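Local coordinates for protein aromatic amino acid aminotransferase I (Candida albicans WO-1, PDB 6HNU) that probably transfers the amino group of aromatic L-amino acids to 2-oxoglutarate, giving aromatic oxo-acids and L-glutamate, with pyridoxal 5'-phosphate as its cofactor, at residues D186-I191 / S384-V389; I213-N218 / E227-I232; S282-D287 / V292-S297. All coordinates share one frame; numbering follows the deposited sequence. Where two conformers were deposited one is given.

Interaction 1 (D186-I191 / S384-V389); sequences DEFGII and SFNPPV
E187 and F188, the two middle residues of a type I turn, both meet N386 in the loop that follows strand 383-384. The turn starts at D186, whose OD1 accepts from F188 N at 2.9 Å, the donor lying above the carboxylate plane; this Asx turn, reinforced by a salt bridge from D186 to R228, holds the backbone in shape. Next, E187 places CB 4.2 Å from N386 CB and its carbonyl O within 2.9 Å of N386 ND2, while its CG sits over the centre of the F188 ring, 3.6 Å above it. F188 has CG anti to its carbonyl carbon (chi1 -54°), which swings the ring back over E187 and brings CE1 to 3.4 Å from N386 OD1. The planes of ring and amide stand 80° apart, so the two groups do not stack. Thus ND2 lies beside the E187 carbonyl and OD1 beside the F188 ring. At G189 the turn closes through paired backbone bonds with D186, and the chain returns along strand 189-190. This is a two-residue beta hairpin at the margin of the large mixed sheet, meeting at the surface a loop of the four-stranded antiparallel sheet.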
loop_
_atom_site.group_PDB
_atom_site.type_symbol
_atom_site.label_atom_id
_atom_site.label_comp_id
_atom_site.label_asym_id
_atom_site.label_seq_id
_atom_site.Cartn_x
_atom_site.Cartn_y
_atom_site.Cartn_z
ATOM N N ASP B 186 -32.144 -1.767 -11.035
ATOM C CA ASP B 186 -32.968 -2.939 -11.402
ATOM C C ASP B 186 -31.970 -4.069 -11.691
ATOM O O ASP B 186 -30.806 -3.958 -11.276
ATOM C CB ASP B 186 -33.945 -2.582 -12.526
ATOM C CG ASP B 186 -33.292 -2.234 -13.862
ATOM O OD1 ASP B 186 -32.042 -2.376 -13.985
ATOM O OD2 ASP B 186 -34.026 -1.754 -14.754
ATOM N N GLU B 187 -32.408 -5.159 -12.284
ATOM C CA GLU B 187 -31.528 -6.327 -12.499
ATOM C C GLU B 187 -30.443 -5.971 -13.525
ATOM O O GLU B 187 -29.518 -6.738 -13.632
ATOM C CB GLU B 187 -32.322 -7.555 -12.930
ATOM C CG GLU B 187 -32.971 -7.413 -14.291
ATOM C CD GLU B 187 -34.446 -7.063 -14.274
ATOM O OE1 GLU B 187 -34.841 -6.086 -13.548
ATOM O OE2 GLU B 187 -35.190 -7.759 -15.017
ATOM N N PHE B 188 -30.528 -4.844 -14.214
ATOM C CA PHE B 188 -29.501 -4.453 -15.224
ATOM C C PHE B 188 -28.603 -3.334 -14.693
ATOM O O PHE B 188 -27.830 -2.815 -15.506
ATOM C CB PHE B 188 -30.164 -4.059 -16.548
ATOM C CG PHE B 188 -31.090 -5.122 -17.086
ATOM C CD1 PHE B 188 -30.594 -6.357 -17.480
ATOM C CD2 PHE B 188 -32.457 -4.915 -17.112
ATOM C CE1 PHE B 188 -31.449 -7.331 -17.983
ATOM C CE2 PHE B 188 -33.310 -5.895 -17.598
ATOM C CZ PHE B 188 -32.805 -7.104 -18.011
ATOM N N GLY B 189 -28.776 -2.935 -13.419
ATOM C CA GLY B 189 -27.956 -1.940 -12.712
ATOM C C GLY B 189 -28.672 -0.634 -12.456
ATOM O O GLY B 189 -29.905 -0.588 -12.450
ATOM N N ILE B 190 -27.892 0.419 -12.257
ATOM C CA ILE B 190 -28.385 1.790 -11.978
ATOM C C ILE B 190 -29.478 2.110 -13.017
ATOM O O ILE B 190 -29.224 1.970 -14.231
ATOM C CB ILE B 190 -27.233 2.794 -12.081
ATOM C CG1 ILE B 190 -26.235 2.655 -10.934
ATOM C CG2 ILE B 190 -27.742 4.220 -12.231
ATOM C CD1 ILE B 190 -24.975 3.478 -11.141
ATOM N N ILE B 191 -30.579 2.687 -12.545
ATOM C CA ILE B 191 -31.679 3.176 -13.429
ATOM C C ILE B 191 -31.426 4.650 -13.694
ATOM O O ILE B 191 -31.599 5.481 -12.792
ATOM C CB ILE B 191 -33.061 2.928 -12.781
ATOM C CG1 ILE B 191 -33.298 1.451 -12.449
ATOM C CG2 ILE B 191 -34.125 3.507 -13.730
ATOM C CD1 ILE B 191 -34.534 1.188 -11.596
ATOM N N SER B 384 -36.613 -15.608 -10.122
ATOM C CA SER B 384 -36.151 -15.099 -11.435
ATOM C C SER B 384 -34.628 -14.980 -11.424
ATOM O O SER B 384 -34.009 -15.039 -10.322
ATOM C CB SER B 384 -36.781 -13.812 -11.765
ATOM O OG SER B 384 -36.495 -12.862 -10.773
ATOM N N PHE B 385 -34.026 -14.863 -12.603
ATOM C CA PHE B 385 -32.561 -14.719 -12.703
ATOM C C PHE B 385 -32.237 -14.044 -14.040
ATOM O O PHE B 385 -32.999 -14.253 -15.005
ATOM C CB PHE B 385 -31.892 -16.071 -12.449
ATOM C CG PHE B 385 -32.200 -17.115 -13.484
ATOM C CD1 PHE B 385 -31.505 -17.144 -14.684
ATOM C CD2 PHE B 385 -33.195 -18.056 -13.266
ATOM C CE1 PHE B 385 -31.790 -18.107 -15.643
ATOM C CE2 PHE B 385 -33.487 -19.015 -14.227
ATOM C CZ PHE B 385 -32.784 -19.034 -15.418
ATOM N N ASN B 386 -31.227 -13.171 -14.014
ATOM C CA ASN B 386 -30.658 -12.391 -15.146
ATOM C C ASN B 386 -29.331 -13.072 -15.458
ATOM O O ASN B 386 -28.445 -13.053 -14.613
ATOM C CB ASN B 386 -30.526 -10.917 -14.731
ATOM C CG ASN B 386 -29.786 -10.031 -15.719
ATOM O OD1 ASN B 386 -29.921 -10.222 -16.918
ATOM N ND2 ASN B 386 -29.005 -9.060 -15.239
ATOM N N PRO B 387 -29.136 -13.742 -16.616
ATOM C CA PRO B 387 -27.831 -14.311 -16.945
ATOM C C PRO B 387 -26.830 -13.161 -17.089
ATOM O O PRO B 387 -27.084 -12.237 -17.852
ATOM C CB PRO B 387 -28.035 -15.003 -18.302
ATOM C CG PRO B 387 -29.525 -15.134 -18.424
ATOM C CD PRO B 387 -30.095 -13.923 -17.710
ATOM N N PRO B 388 -25.706 -13.149 -16.342
ATOM C CA PRO B 388 -24.704 -12.094 -16.502
ATOM C C PRO B 388 -24.042 -12.109 -17.893
ATOM O O PRO B 388 -23.848 -13.168 -18.453
ATOM C CB PRO B 388 -23.619 -12.413 -15.458
ATOM C CG PRO B 388 -24.243 -13.420 -14.525
ATOM C CD PRO B 388 -25.338 -14.109 -15.311
ATOM N N VAL B 389 -23.734 -10.925 -18.404
ATOM C CA VAL B 389 -22.860 -10.702 -19.599
ATOM C C VAL B 389 -21.404 -10.453 -19.179
ATOM O O VAL B 389 -20.544 -10.441 -20.085
ATOM C CB VAL B 389 -23.362 -9.529 -20.445
ATOM C CG1 VAL B 389 -24.812 -9.727 -20.900
ATOM C CG2 VAL B 389 -23.181 -8.199 -19.733
#

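Interaction 2 (I213-N218 / E227-I232); sequences ICTGQN and ERRKQI. With PLP (pyridoxal-5'-phosphate), chain I.
R229 reaches from helix 226-239 to C214 and T215, in the loop that follows strand 209-212. Just before it on the helix, R228 turns to the hairpin at D186. R229 itself runs extended from CG to NE, which carries its guanidinium across to the loop. There NH2 donates to T215 OG1 at 2.8 Å, nearly straight at 167° and in the guanidinium plane. C214 comes over a face of the same group: SG, held between its backbone N and carbonyl carbon (chi1 48°), lies 3.7 Å from R229 NH1. Other N-H groups of R229 serve carbonyls beyond the contact, NE that of L224 and NH1 that of P281. Three residues on, I232 packs on F283. The loop goes on to N218, whose ND2 donates to PLP O3 at 3.2 Å. T215 OG1 is also hydrogen-bonded to E247, a carboxylate that probably helps to balance the buried arginine. With all three guanidinium nitrogens bonded, the cation is fixed in rotation as well as position, and it ties the helix to a loop that touches the cofactor at both I213 and N218.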
loop_
_atom_site.group_PDB
_atom_site.type_symbol
_atom_site.label_atom_id
_atom_site.label_comp_id
_atom_site.label_asym_id
_atom_site.label_seq_id
_atom_site.Cartn_x
_atom_site.Cartn_y
_atom_site.Cartn_z
ATOM N N ILE B 213 -19.403 -0.026 -9.931
ATOM C CA ILE B 213 -18.719 -1.247 -10.432
ATOM C C ILE B 213 -19.508 -1.668 -11.662
ATOM O O ILE B 213 -20.357 -2.576 -11.560
ATOM C CB ILE B 213 -18.683 -2.308 -9.320
ATOM C CG1 ILE B 213 -18.210 -1.716 -7.992
ATOM C CG2 ILE B 213 -17.835 -3.484 -9.748
ATOM C CD1 ILE B 213 -18.627 -2.494 -6.760
ATOM N N CYS B 214 -19.264 -1.017 -12.804
ATOM C CA CYS B 214 -20.286 -0.983 -13.849
ATOM C C CYS B 214 -20.244 -2.266 -14.688
ATOM O O CYS B 214 -21.233 -2.511 -15.357
ATOM C CB CYS B 214 -20.194 0.294 -14.657
ATOM S SG CYS B 214 -18.532 0.711 -15.214
ATOM N N THR B 215 -19.151 -3.028 -14.664
ATOM C CA THR B 215 -18.993 -4.305 -15.401
ATOM C C THR B 215 -18.897 -5.481 -14.428
ATOM O O THR B 215 -17.903 -5.578 -13.683
ATOM C CB THR B 215 -17.789 -4.265 -16.349
ATOM O OG1 THR B 215 -17.841 -3.025 -17.063
ATOM C CG2 THR B 215 -17.798 -5.425 -17.318
ATOM N N GLY B 216 -19.876 -6.385 -14.428
ATOM C CA GLY B 216 -19.834 -7.533 -13.501
ATOM C C GLY B 216 -20.046 -7.048 -12.069
ATOM O O GLY B 216 -19.281 -7.477 -11.135
ATOM N N GLN B 217 -20.939 -6.079 -11.930
ATOM C CA GLN B 217 -21.258 -5.336 -10.687
ATOM C C GLN B 217 -21.318 -6.322 -9.511
ATOM O O GLN B 217 -21.883 -7.394 -9.669
ATOM C CB GLN B 217 -22.587 -4.622 -10.843
ATOM C CG GLN B 217 -22.846 -3.452 -9.908
ATOM C CD GLN B 217 -23.344 -3.815 -8.522
ATOM O OE1 GLN B 217 -23.932 -4.876 -8.295
ATOM N NE2 GLN B 217 -23.084 -2.918 -7.579
ATOM N N ASN B 218 -20.683 -5.970 -8.385
ATOM C CA ASN B 218 -20.684 -6.785 -7.148
ATOM C C ASN B 218 -21.684 -6.131 -6.193
ATOM O O ASN B 218 -21.416 -5.011 -5.744
ATOM C CB ASN B 218 -19.269 -6.836 -6.579
ATOM C CG ASN B 218 -19.121 -7.637 -5.308
ATOM O OD1 ASN B 218 -20.056 -8.294 -4.865
ATOM N ND2 ASN B 218 -17.925 -7.645 -4.751
ATOM N N GLU B 227 -25.929 2.078 -23.570
ATOM C CA GLU B 227 -26.984 3.118 -23.538
ATOM C C GLU B 227 -27.091 3.696 -22.123
ATOM O O GLU B 227 -27.198 4.909 -21.997
ATOM C CB GLU B 227 -28.319 2.486 -23.984
ATOM C CG GLU B 227 -28.366 1.976 -25.420
ATOM C CD GLU B 227 -27.525 0.760 -25.799
ATOM O OE1 GLU B 227 -27.303 -0.108 -24.969
ATOM O OE2 GLU B 227 -27.089 0.697 -26.970
ATOM N N ARG B 228 -27.094 2.888 -21.084
ATOM C CA ARG B 228 -27.211 3.436 -19.710
ATOM C C ARG B 228 -25.935 4.202 -19.336
ATOM O O ARG B 228 -26.027 5.228 -18.658
ATOM C CB ARG B 228 -27.499 2.309 -18.739
ATOM C CG ARG B 228 -28.918 1.798 -18.805
ATOM C CD ARG B 228 -29.236 1.059 -17.520
ATOM N NE ARG B 228 -30.550 0.467 -17.638
ATOM C CZ ARG B 228 -31.194 -0.185 -16.684
ATOM N NH1 ARG B 228 -30.634 -0.405 -15.499
ATOM N NH2 ARG B 228 -32.366 -0.711 -16.979
ATOM N N ARG B 229 -24.783 3.795 -19.860
ATOM C CA ARG B 229 -23.505 4.486 -19.550
ATOM C C ARG B 229 -23.578 5.905 -20.131
ATOM O O ARG B 229 -23.211 6.897 -19.423
ATOM C CB ARG B 229 -22.320 3.642 -20.027
ATOM C CG ARG B 229 -22.134 2.339 -19.264
ATOM C CD ARG B 229 -20.987 1.513 -19.856
ATOM N NE ARG B 229 -20.932 0.236 -19.178
ATOM C CZ ARG B 229 -19.851 -0.339 -18.640
ATOM N NH1 ARG B 229 -18.628 0.097 -18.902
ATOM N NH2 ARG B 229 -19.996 -1.460 -17.960
ATOM N N LYS B 230 -24.048 6.026 -21.369
ATOM C CA LYS B 230 -24.211 7.328 -22.054
ATOM C C LYS B 230 -25.105 8.208 -21.189
ATOM O O LYS B 230 -24.753 9.363 -20.949
ATOM C CB LYS B 230 -24.760 7.130 -23.471
ATOM C CG LYS B 230 -23.731 6.576 -24.452
ATOM C CD LYS B 230 -24.329 6.116 -25.790
ATOM C CE LYS B 230 -23.500 5.035 -26.449
ATOM N NZ LYS B 230 -24.233 4.356 -27.549
ATOM N N GLN B 231 -26.225 7.672 -20.723
ATOM C CA GLN B 231 -27.197 8.523 -19.988
ATOM C C GLN B 231 -26.595 8.949 -18.643
ATOM O O GLN B 231 -26.822 10.088 -18.236
ATOM C CB GLN B 231 -28.484 7.744 -19.775
ATOM C CG GLN B 231 -29.323 7.634 -21.038
ATOM C CD GLN B 231 -30.511 6.753 -20.756
ATOM O OE1 GLN B 231 -31.635 7.227 -20.663
ATOM N NE2 GLN B 231 -30.259 5.473 -20.529
ATOM N N ILE B 232 -25.896 8.041 -17.972
ATOM C CA ILE B 232 -25.282 8.316 -16.632
ATOM C C ILE B 232 -24.161 9.345 -16.815
ATOM O O ILE B 232 -24.110 10.309 -16.013
ATOM C CB ILE B 232 -24.844 7.017 -15.930
ATOM C CG1 ILE B 232 -26.053 6.194 -15.478
ATOM C CG2 ILE B 232 -23.915 7.314 -14.765
ATOM C CD1 ILE B 232 -25.793 4.707 -15.335
HETATM N N1 PLP I . -13.294 -3.376 -6.092
HETATM C C2 PLP I . -14.325 -4.221 -6.177
HETATM C C2A PLP I . -15.668 -3.677 -6.515
HETATM C C3 PLP I . -14.163 -5.586 -5.951
HETATM O O3 PLP I . -15.274 -6.384 -5.987
HETATM C C4 PLP I . -12.885 -6.072 -5.608
HETATM C C4A PLP I . -12.699 -7.496 -5.336
HETATM C C5 PLP I . -11.807 -5.178 -5.561
HETATM C C6 PLP I . -12.067 -3.849 -5.782
HETATM C C5A PLP I . -10.429 -5.617 -5.130
HETATM O O4P PLP I . -9.413 -5.092 -6.028
HETATM P P PLP I . -7.891 -5.246 -5.798
HETATM O O1P PLP I . -7.351 -4.666 -7.086
HETATM O O2P PLP I . -7.618 -6.765 -5.613
HETATM O O3P PLP I . -7.524 -4.444 -4.552
#

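Interaction 3 (S282-D287 / V292-S297); sequences SFISLD and VVRLDS. With PLP (pyridoxal-5'-phosphate), chain I.
V292, at the start of strand 292-297, receives most of the apolar contact from the short helical turn 283-286. Its CG1, placed anti to the backbone N, meets F283 CB at 3.7 Å, while CG2 lies against the side chain of D287. I284 has two conformers, so its part is less certain: in the one given, CD1 lies 3.6 Å from V292 CG1, and CG1 reaches further along the strand to 3.5 Å from R294 CB.

Hydrogen bonding across the contact rests on D287. With CG anti to the backbone N (chi1 -174°), its carboxylate extends to V292, whose N donates to OD2 at 2.9 Å from well above the carboxylate plane (51°). D287 OD1 is occupied by Y233 OH and R291 N, so one carboxylate joins the end of the helical turn, the linking loop and the first residue of the strand. At the other end of the turn S282 is the N-cap: its OG accepts from S285 N at 2.8 Å, and S285 OG donates in return to S282 O.

Charged groups lie along the strand. R294 NE pairs with D296 OD1 at 2.9 Å, on the syn side of the carboxylate but tilted out of its plane, and NH1 has a second carboxylate partner in E245 while lying 3.3 Å from S282 CB. E245 also accepts from F283 N and I284 N at the N-terminal end of the helical turn, so the buried arginine and the turn share one acid; Y250 adds a cation-pi contact.

S297 ends the strand with a short 2.5 Å bond from OG to PLP O1P. The whole is the closing part of a beta-alpha-beta crossover from strand 242-246 to its parallel neighbour 292-297, which delivers a phosphate-binding serine to the cofactor site, as in fold-type I aminotransferases.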
loop_
_atom_site.group_PDB
_atom_site.type_symbol
_atom_site.label_atom_id
_atom_site.label_comp_id
_atom_site.label_asym_id
_atom_site.label_seq_id
_atom_site.Cartn_x
_atom_site.Cartn_y
_atom_site.Cartn_z
ATOM N N SER B 282 -16.200 1.693 -21.864
ATOM C CA SER B 282 -15.916 2.211 -20.500
ATOM C C SER B 282 -16.462 3.635 -20.371
ATOM O O SER B 282 -16.695 4.321 -21.405
ATOM C CB SER B 282 -14.432 2.233 -20.224
ATOM O OG SER B 282 -13.798 3.103 -21.172
ATOM N N PHE B 283 -16.623 4.102 -19.130
ATOM C CA PHE B 283 -16.877 5.539 -18.890
ATOM C C PHE B 283 -15.661 6.344 -19.362
ATOM O O PHE B 283 -15.880 7.463 -19.961
ATOM C CB PHE B 283 -17.252 5.844 -17.455
ATOM C CG PHE B 283 -18.652 5.453 -17.109
ATOM C CD1 PHE B 283 -19.715 6.254 -17.497
ATOM C CD2 PHE B 283 -18.894 4.275 -16.409
ATOM C CE1 PHE B 283 -21.010 5.901 -17.168
ATOM C CE2 PHE B 283 -20.181 3.931 -16.062
ATOM C CZ PHE B 283 -21.245 4.751 -16.441
ATOM N N ILE B 284 -14.424 5.843 -19.193
ATOM C CA ILE B 284 -13.268 6.622 -19.746
ATOM C C ILE B 284 -13.457 6.819 -21.258
ATOM O O ILE B 284 -13.120 7.929 -21.723
ATOM C CB ILE B 284 -11.945 5.879 -19.453
ATOM C CG1 ILE B 284 -11.546 5.935 -17.977
ATOM C CG2 ILE B 284 -10.811 6.350 -20.362
ATOM C CD1 ILE B 284 -11.197 7.312 -17.499
ATOM N N SER B 285 -13.881 5.799 -22.001
ATOM C CA SER B 285 -14.062 5.902 -23.479
ATOM C C SER B 285 -15.079 7.004 -23.803
ATOM O O SER B 285 -14.936 7.634 -24.885
ATOM C CB SER B 285 -14.398 4.605 -24.143
ATOM O OG SER B 285 -15.770 4.256 -23.977
ATOM N N LEU B 286 -16.035 7.286 -22.910
ATOM C CA LEU B 286 -17.107 8.278 -23.141
ATOM C C LEU B 286 -16.682 9.662 -22.666
ATOM O O LEU B 286 -17.467 10.607 -22.824
ATOM C CB LEU B 286 -18.364 7.845 -22.374
ATOM C CG LEU B 286 -18.988 6.522 -22.830
ATOM C CD1 LEU B 286 -20.238 6.184 -22.007
ATOM C CD2 LEU B 286 -19.365 6.592 -24.304
ATOM N N ASP B 287 -15.525 9.772 -22.027
ATOM C CA ASP B 287 -15.239 10.867 -21.070
ATOM C C ASP B 287 -14.619 12.069 -21.792
ATOM O O ASP B 287 -13.533 12.456 -21.446
ATOM C CB ASP B 287 -14.326 10.398 -19.942
ATOM C CG ASP B 287 -14.128 11.444 -18.856
ATOM O OD1 ASP B 287 -15.019 12.342 -18.694
ATOM O OD2 ASP B 287 -13.084 11.377 -18.178
ATOM N N VAL B 292 -14.031 11.370 -15.476
ATOM C CA VAL B 292 -14.015 9.925 -15.088
ATOM C C VAL B 292 -12.643 9.596 -14.486
ATOM O O VAL B 292 -11.619 9.969 -15.094
ATOM C CB VAL B 292 -14.392 8.979 -16.237
ATOM C CG1 VAL B 292 -14.397 7.525 -15.801
ATOM C CG2 VAL B 292 -15.741 9.323 -16.807
ATOM N N VAL B 293 -12.647 8.856 -13.375
ATOM C CA VAL B 293 -11.441 8.173 -12.854
ATOM C C VAL B 293 -11.732 6.685 -12.887
ATOM O O VAL B 293 -12.755 6.264 -12.321
ATOM C CB VAL B 293 -11.015 8.698 -11.480
ATOM C CG1 VAL B 293 -9.709 8.074 -11.021
ATOM C CG2 VAL B 293 -10.876 10.207 -11.493
ATOM N N ARG B 294 -10.861 5.944 -13.544
ATOM C CA ARG B 294 -10.964 4.465 -13.642
ATOM C C ARG B 294 -9.944 3.806 -12.708
ATOM O O ARG B 294 -8.749 4.186 -12.708
ATOM C CB ARG B 294 -10.785 4.015 -15.091
ATOM C CG ARG B 294 -10.794 2.505 -15.286
ATOM C CD ARG B 294 -10.526 2.132 -16.729
ATOM N NE ARG B 294 -10.792 0.738 -17.011
ATOM C CZ ARG B 294 -11.952 0.231 -17.415
ATOM N NH1 ARG B 294 -13.004 0.996 -17.517
ATOM N NH2 ARG B 294 -12.073 -1.065 -17.629
ATOM N N LEU B 295 -10.398 2.832 -11.925
ATOM C CA LEU B 295 -9.538 1.995 -11.050
ATOM C C LEU B 295 -9.357 0.658 -11.760
ATOM O O LEU B 295 -10.316 -0.140 -11.873
ATOM C CB LEU B 295 -10.147 1.852 -9.652
ATOM C CG LEU B 295 -10.787 3.117 -9.081
ATOM C CD1 LEU B 295 -11.345 2.839 -7.701
ATOM C CD2 LEU B 295 -9.818 4.288 -9.042
ATOM N N ASP B 296 -8.165 0.428 -12.292
ATOM C CA ASP B 296 -7.827 -0.837 -12.994
ATOM C C ASP B 296 -6.922 -1.719 -12.158
ATOM O O ASP B 296 -6.038 -1.200 -11.444
ATOM C CB ASP B 296 -7.094 -0.544 -14.316
ATOM C CG ASP B 296 -8.012 -0.266 -15.483
ATOM O OD1 ASP B 296 -8.905 -1.096 -15.714
ATOM O OD2 ASP B 296 -7.765 0.733 -16.222
ATOM N N SER B 297 -7.107 -3.042 -12.230
ATOM C CA SER B 297 -6.341 -3.975 -11.389
ATOM C C SER B 297 -5.949 -5.219 -12.191
ATOM O O SER B 297 -6.745 -5.667 -13.022
ATOM C CB SER B 297 -7.160 -4.401 -10.216
ATOM O OG SER B 297 -6.391 -5.216 -9.362
HETATM N N1 PLP I . -13.294 -3.376 -6.092
HETATM C C2 PLP I . -14.325 -4.221 -6.177
HETATM C C2A PLP I . -15.668 -3.677 -6.515
HETATM C C3 PLP I . -14.163 -5.586 -5.951
HETATM O O3 PLP I . -15.274 -6.384 -5.987
HETATM C C4 PLP I . -12.885 -6.072 -5.608
HETATM C C4A PLP I . -12.699 -7.496 -5.336
HETATM C C5 PLP I . -11.807 -5.178 -5.561
HETATM C C6 PLP I . -12.067 -3.849 -5.782
HETATM C C5A PLP I . -10.429 -5.617 -5.130
HETATM O O4P PLP I . -9.413 -5.092 -6.028
HETATM P P PLP I . -7.891 -5.246 -5.798
HETATM O O1P PLP I . -7.351 -4.666 -7.086
HETATM O O2P PLP I . -7.618 -6.765 -5.613
HETATM O O3P PLP I . -7.524 -4.444 -4.552
#

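How the interactions relate
The chemistry of the three contacts varies with their depth in the fold. Interaction 1 is at the surface and polar, one amide against a hairpin. Interactions 2 and 3 are buried: the first is built round R229, met by a hydroxyl and carbonyls, the second round a valine, with a carboxylate bond and R294, met by carboxylates, beside it. R228 links interactions 1 and 2, its side chain reaching from the helix to D186; F283 links interactions 2 and 3, its ring touching both C214 and R229. Interactions 2 and 3 run out to PLP, one to O3 of the ring and the other to the phosphate. Interactions 1 and 3 reach the large mixed sheet, while interaction 2 joins a loop after one of its strands to a helix.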